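Local coordinates for Poly(A) RNA polymerase protein 2 (Saccharomyces cerevisiae, PDB 3NYB), which adds poly(A) tails to RNA as the polymerase of the TRAMP RNA surveillance complex, in which it pairs with the zinc-knuckle protein Air2p, at residues A[186-191]-A[274-279]; A[193-198]-A[223-228]. The protein carries 1 engineered substitution. All coordinates share one frame; numbering follows the deposited sequence.

In the fold
Interactions 1 and 2 share helix 186-198, and their centres lie 14 Å apart. The first half of that helix meets the loop 274-279, which leads into helix 282-304; the second half meets the end of helix 214-228. Interaction 1 is the more central, 10 Å from the middle of the chain against 15 Å for interaction 2, and the Air2p chain reaches only interaction 2. Along the sequence, interaction 2 falls within the span that interaction 1 closes. Both are buried side-chain contacts without a hydrogen bond between their segments. Interaction 1 packs a loop on the helix and interaction 2 packs helix on helix, and neither involves the five-stranded mixed sheet of the catalytic palm.

Interaction 1: residues A[186-191]-A[274-279]; sequences GFSIIC and NISRGS
Ile275 reaches from the loop to the rim of the Phe187 ring. Its CB points at helix 186-198, and CG1 arrives 4.2 Å from CE2 of Phe187. The terminal CD1 then sits near the ring plane, beyond the edge, 4.1 Å from Phe187 CE2 and almost as close to CD2. The two side chains run at about a right angle, so the isoleucine branch abuts the rim of the ring and does not lie over a face. Phe187 presents that edge because its CG stands anti to the backbone N (chi1 171°), which swings the ring out from the helix. Beside it, Ser188 OG is 4.3 Å from Ser276 CB, a slender neighbour that lets the loop come near. Overlapping type I turns, 274-277 and 276-279, curl this loop before helix 282-304. Backbone hydrogen bonding of Ile275 with Ile265 and a hydrogen bond between Ser279 OG and Gly183 O tie the loop to its surroundings, while Trp153 and Ile150 of helix 145-155 pack on Phe187. No hydrogen bond joins the two segments directly; the chemistry is dispersion between a branched aliphatic group and an aromatic edge, with little demand on exact direction.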
loop_
_atom_site.group_PDB
_atom_site.type_symbol
_atom_site.label_atom_id
_atom_site.label_comp_id
_atom_site.label_asym_id
_atom_site.label_seq_id
_atom_site.Cartn_x
_atom_site.Cartn_y
_atom_site.Cartn_z
ATOM N N GLY A 186 -5.291 4.279 -3.358
ATOM C CA GLY A 186 -3.988 4.619 -2.834
ATOM C C GLY A 186 -4.017 4.969 -1.358
ATOM O O GLY A 186 -3.238 4.429 -0.562
ATOM N N PHE A 187 -4.897 5.886 -0.983
ATOM C CA PHE A 187 -4.963 6.308 0.417
ATOM C C PHE A 187 -5.239 5.109 1.329
ATOM O O PHE A 187 -4.601 4.937 2.366
ATOM C CB PHE A 187 -6.006 7.419 0.619
ATOM C CG PHE A 187 -6.270 7.747 2.062
ATOM C CD1 PHE A 187 -5.493 8.672 2.732
ATOM C CD2 PHE A 187 -7.295 7.120 2.748
ATOM C CE1 PHE A 187 -5.734 8.966 4.054
ATOM C CE2 PHE A 187 -7.537 7.404 4.068
ATOM C CZ PHE A 187 -6.757 8.328 4.723
ATOM N N SER A 188 -6.180 4.271 0.922
ATOM C CA SER A 188 -6.519 3.076 1.680
ATOM C C SER A 188 -5.304 2.208 1.955
ATOM O O SER A 188 -5.121 1.718 3.069
ATOM C CB SER A 188 -7.576 2.255 0.938
ATOM O OG SER A 188 -8.773 3.000 0.786
ATOM N N ILE A 189 -4.480 1.998 0.938
ATOM C CA ILE A 189 -3.319 1.142 1.114
ATOM C C ILE A 189 -2.403 1.773 2.142
ATOM O O ILE A 189 -1.935 1.107 3.066
ATOM C CB ILE A 189 -2.543 0.942 -0.186
ATOM C CG1 ILE A 189 -3.456 0.372 -1.273
ATOM C CG2 ILE A 189 -1.368 0.006 0.048
ATOM C CD1 ILE A 189 -2.807 0.346 -2.657
ATOM N N ILE A 190 -2.157 3.069 1.979
ATOM C CA ILE A 190 -1.298 3.802 2.898
ATOM C C ILE A 190 -1.808 3.662 4.319
ATOM O O ILE A 190 -1.040 3.378 5.242
ATOM C CB ILE A 190 -1.235 5.282 2.543
ATOM C CG1 ILE A 190 -0.815 5.444 1.085
ATOM C CG2 ILE A 190 -0.273 5.999 3.455
ATOM C CD1 ILE A 190 -0.623 6.889 0.669
ATOM N N CYS A 191 -3.114 3.849 4.485
ATOM C CA CYS A 191 -3.742 3.708 5.794
ATOM C C CYS A 191 -3.436 2.366 6.458
ATOM O O CYS A 191 -2.959 2.328 7.592
ATOM C CB CYS A 191 -5.252 3.906 5.705
ATOM S SG CYS A 191 -6.046 3.841 7.306
ATOM N N ASN A 274 -16.967 5.964 4.877
ATOM C CA ASN A 274 -15.666 5.352 4.623
ATOM C C ASN A 274 -15.233 5.518 3.174
ATOM O O ASN A 274 -16.040 5.420 2.249
ATOM C CB ASN A 274 -15.606 3.887 5.094
ATOM C CG ASN A 274 -16.102 2.897 4.058
ATOM O OD1 ASN A 274 -16.514 3.265 2.964
ATOM N ND2 ASN A 274 -16.062 1.619 4.408
ATOM N N ILE A 275 -13.958 5.810 2.979
ATOM C CA ILE A 275 -13.453 5.985 1.630
ATOM C C ILE A 275 -13.209 4.641 0.945
ATOM O O ILE A 275 -12.881 4.600 -0.237
ATOM C CB ILE A 275 -12.180 6.856 1.605
ATOM C CG1 ILE A 275 -11.535 6.893 2.988
ATOM C CG2 ILE A 275 -12.520 8.277 1.211
ATOM C CD1 ILE A 275 -11.112 5.553 3.508
ATOM N N SER A 276 -13.397 3.550 1.687
ATOM C CA SER A 276 -13.116 2.206 1.177
ATOM C C SER A 276 -14.383 1.487 0.730
ATOM O O SER A 276 -14.350 0.295 0.408
ATOM C CB SER A 276 -12.427 1.354 2.244
ATOM O OG SER A 276 -12.113 2.114 3.393
ATOM N N ARG A 277 -15.497 2.207 0.732
ATOM C CA ARG A 277 -16.777 1.632 0.346
ATOM C C ARG A 277 -16.689 1.043 -1.054
ATOM O O ARG A 277 -17.245 -0.020 -1.326
ATOM C CB ARG A 277 -17.878 2.694 0.407
ATOM C CG ARG A 277 -19.199 2.259 -0.200
ATOM C CD ARG A 277 -19.897 1.240 0.672
ATOM N NE ARG A 277 -20.437 1.852 1.879
ATOM C CZ ARG A 277 -21.703 2.226 2.023
ATOM N NH1 ARG A 277 -22.566 2.041 1.032
ATOM N NH2 ARG A 277 -22.107 2.778 3.162
ATOM N N GLY A 278 -15.972 1.737 -1.935
ATOM C CA GLY A 278 -15.883 1.350 -3.331
ATOM C C GLY A 278 -15.052 0.108 -3.616
ATOM O O GLY A 278 -15.076 -0.412 -4.733
ATOM N N SER A 279 -14.308 -0.367 -2.619
ATOM C CA SER A 279 -13.522 -1.584 -2.775
ATOM C C SER A 279 -14.374 -2.838 -2.586
ATOM O O SER A 279 -14.245 -3.544 -1.593
ATOM C CB SER A 279 -12.346 -1.586 -1.800
ATOM O OG SER A 279 -11.474 -0.503 -2.065
#

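Interaction 2: residues A[193-198]-A[223-228]; sequences VFSFLH and ELYGKN
Tyr225 extends its ring from helix 214-228 to helix 186-198 and overlaps the base of Phe196. Its CE2 lies 3.9 Å from Phe196 CB, which approaches the ring obliquely, while the hydroxyl at the far end meets the same CB at 3.8 Å. With CG anti to the carbonyl carbon (chi1 -65°), the ring is directed across to the other helix, where the hydroxyl bond to Leu192 O helps fix it. Tyrosine suits the place because its flat ring spans from one helix to the other and its tip still finds a polar partner. That partner is the backbone carbonyl of Leu192, just ahead of segment 193-198, to which Tyr225 OH is hydrogen-bonded. Ser195 OG comes to 3.6 Å from the same OH, and Phe196 N is equally distant, but neither is bonded to it; the small serine simply lets the hydroxyl settle against the helix backbone.

On the Phe196 side, the ring is carried off beyond the shared CB, with CG anti to the backbone N (chi1 158°), and packs on Leu217 and Glu220 of helix 214-228 and on Phe78 of the Air2p chain. Leu224 CD1 covers one face of the Tyr225 ring from 3.1 Å above its plane, displaced toward the rim, and Phe221 meets the ring edge-to-face. Glu223 turns to Air2p, forming a salt bridge with Arg26 of that chain. The contact joins helix 214-228 to helix 186-198, which also packs on helix 160-173 through Val193 and Leu197, and on strand 243-247 through Phe194 on Pro243 and Ser195 on Tyr245.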
loop_
_atom_site.group_PDB
_atom_site.type_symbol
_atom_site.label_atom_id
_atom_site.label_comp_id
_atom_site.label_asym_id
_atom_site.label_seq_id
_atom_site.Cartn_x
_atom_site.Cartn_y
_atom_site.Cartn_z
ATOM N N VAL A 193 -1.127 0.075 6.014
ATOM C CA VAL A 193 0.261 -0.068 6.403
ATOM C C VAL A 193 0.538 0.816 7.605
ATOM O O VAL A 193 1.087 0.367 8.604
ATOM C CB VAL A 193 1.189 0.324 5.253
ATOM C CG1 VAL A 193 2.644 0.092 5.623
ATOM C CG2 VAL A 193 0.839 -0.471 4.036
ATOM N N PHE A 194 0.145 2.078 7.504
ATOM C CA PHE A 194 0.399 3.032 8.568
ATOM C C PHE A 194 -0.148 2.518 9.894
ATOM O O PHE A 194 0.572 2.452 10.891
ATOM C CB PHE A 194 -0.217 4.384 8.231
ATOM C CG PHE A 194 -0.230 5.348 9.383
ATOM C CD1 PHE A 194 0.948 5.691 10.028
ATOM C CD2 PHE A 194 -1.419 5.919 9.812
ATOM C CE1 PHE A 194 0.938 6.577 11.084
ATOM C CE2 PHE A 194 -1.437 6.803 10.861
ATOM C CZ PHE A 194 -0.256 7.135 11.499
ATOM N N SER A 195 -1.426 2.149 9.895
ATOM C CA SER A 195 -2.055 1.614 11.081
ATOM C C SER A 195 -1.220 0.465 11.632
ATOM O O SER A 195 -0.724 0.525 12.764
ATOM C CB SER A 195 -3.462 1.132 10.755
ATOM O OG SER A 195 -3.898 0.179 11.706
ATOM N N PHE A 196 -1.061 -0.576 10.820
ATOM C CA PHE A 196 -0.278 -1.747 11.199
ATOM C C PHE A 196 1.050 -1.383 11.867
ATOM O O PHE A 196 1.339 -1.823 12.981
ATOM C CB PHE A 196 -0.059 -2.634 9.977
ATOM C CG PHE A 196 1.124 -3.553 10.087
ATOM C CD1 PHE A 196 1.038 -4.740 10.799
ATOM C CD2 PHE A 196 2.320 -3.245 9.444
ATOM C CE1 PHE A 196 2.128 -5.597 10.881
ATOM C CE2 PHE A 196 3.406 -4.098 9.522
ATOM C CZ PHE A 196 3.312 -5.278 10.245
ATOM N N LEU A 197 1.853 -0.572 11.196
ATOM C CA LEU A 197 3.127 -0.129 11.754
ATOM C C LEU A 197 2.960 0.484 13.139
ATOM O O LEU A 197 3.634 0.089 14.086
ATOM C CB LEU A 197 3.801 0.882 10.811
ATOM C CG LEU A 197 4.995 0.460 9.939
ATOM C CD1 LEU A 197 4.831 -0.917 9.324
ATOM C CD2 LEU A 197 5.289 1.501 8.856
ATOM N N HIS A 198 2.048 1.444 13.258
ATOM C CA HIS A 198 1.954 2.246 14.471
ATOM C C HIS A 198 1.393 1.520 15.679
ATOM O O HIS A 198 1.600 1.956 16.811
ATOM C CB HIS A 198 1.194 3.545 14.219
ATOM C CG HIS A 198 2.072 4.747 14.156
ATOM N ND1 HIS A 198 3.375 4.695 13.686
ATOM C CD2 HIS A 198 1.861 6.038 14.502
ATOM C CE1 HIS A 198 3.913 5.893 13.746
ATOM N NE2 HIS A 198 3.012 6.734 14.238
ATOM N N GLU A 223 -0.120 -11.022 7.081
ATOM C CA GLU A 223 -0.702 -11.921 8.061
ATOM C C GLU A 223 -1.880 -11.253 8.746
ATOM O O GLU A 223 -2.944 -11.843 8.907
ATOM C CB GLU A 223 0.351 -12.295 9.099
ATOM C CG GLU A 223 -0.172 -13.134 10.234
ATOM C CD GLU A 223 0.873 -13.369 11.293
ATOM O OE1 GLU A 223 1.150 -14.549 11.602
ATOM O OE2 GLU A 223 1.420 -12.366 11.806
ATOM N N LEU A 224 -1.682 -10.006 9.148
ATOM C CA LEU A 224 -2.739 -9.258 9.795
ATOM C C LEU A 224 -3.926 -9.127 8.863
ATOM O O LEU A 224 -5.027 -9.574 9.176
ATOM C CB LEU A 224 -2.237 -7.879 10.222
ATOM C CG LEU A 224 -3.207 -7.063 11.069
ATOM C CD1 LEU A 224 -4.184 -6.328 10.201
ATOM C CD2 LEU A 224 -3.947 -7.961 12.046
ATOM N N TYR A 225 -3.691 -8.528 7.702
ATOM C CA TYR A 225 -4.767 -8.175 6.782
ATOM C C TYR A 225 -5.182 -9.318 5.872
ATOM O O TYR A 225 -6.117 -9.187 5.090
ATOM C CB TYR A 225 -4.376 -6.958 5.947
ATOM C CG TYR A 225 -4.190 -5.703 6.762
ATOM C CD1 TYR A 225 -5.242 -5.162 7.482
ATOM C CD2 TYR A 225 -2.967 -5.053 6.809
ATOM C CE1 TYR A 225 -5.083 -4.009 8.224
ATOM C CE2 TYR A 225 -2.799 -3.900 7.554
ATOM C CZ TYR A 225 -3.864 -3.385 8.259
ATOM O OH TYR A 225 -3.708 -2.241 9.004
ATOM N N GLY A 226 -4.493 -10.446 5.977
ATOM C CA GLY A 226 -4.837 -11.594 5.160
ATOM C C GLY A 226 -5.546 -12.697 5.931
ATOM O O GLY A 226 -6.328 -13.454 5.357
ATOM N N LYS A 227 -5.288 -12.785 7.233
ATOM C CA LYS A 227 -5.743 -13.933 8.017
ATOM C C LYS A 227 -6.568 -13.599 9.254
ATOM O O LYS A 227 -7.371 -14.416 9.690
ATOM C CB LYS A 227 -4.550 -14.796 8.423
ATOM C CG LYS A 227 -3.893 -15.520 7.248
ATOM C CD LYS A 227 -2.511 -16.055 7.603
ATOM C CE LYS A 227 -2.564 -17.173 8.640
ATOM N NZ LYS A 227 -1.213 -17.459 9.222
ATOM N N ASN A 228 -6.381 -12.408 9.816
ATOM C CA ASN A 228 -6.931 -12.120 11.137
ATOM C C ASN A 228 -7.862 -10.927 11.239
ATOM O O ASN A 228 -8.714 -10.891 12.121
ATOM C CB ASN A 228 -5.803 -11.933 12.144
ATOM C CG ASN A 228 -4.798 -13.046 12.089
ATOM O OD1 ASN A 228 -5.157 -14.223 12.062
ATOM N ND2 ASN A 228 -3.525 -12.686 12.062
#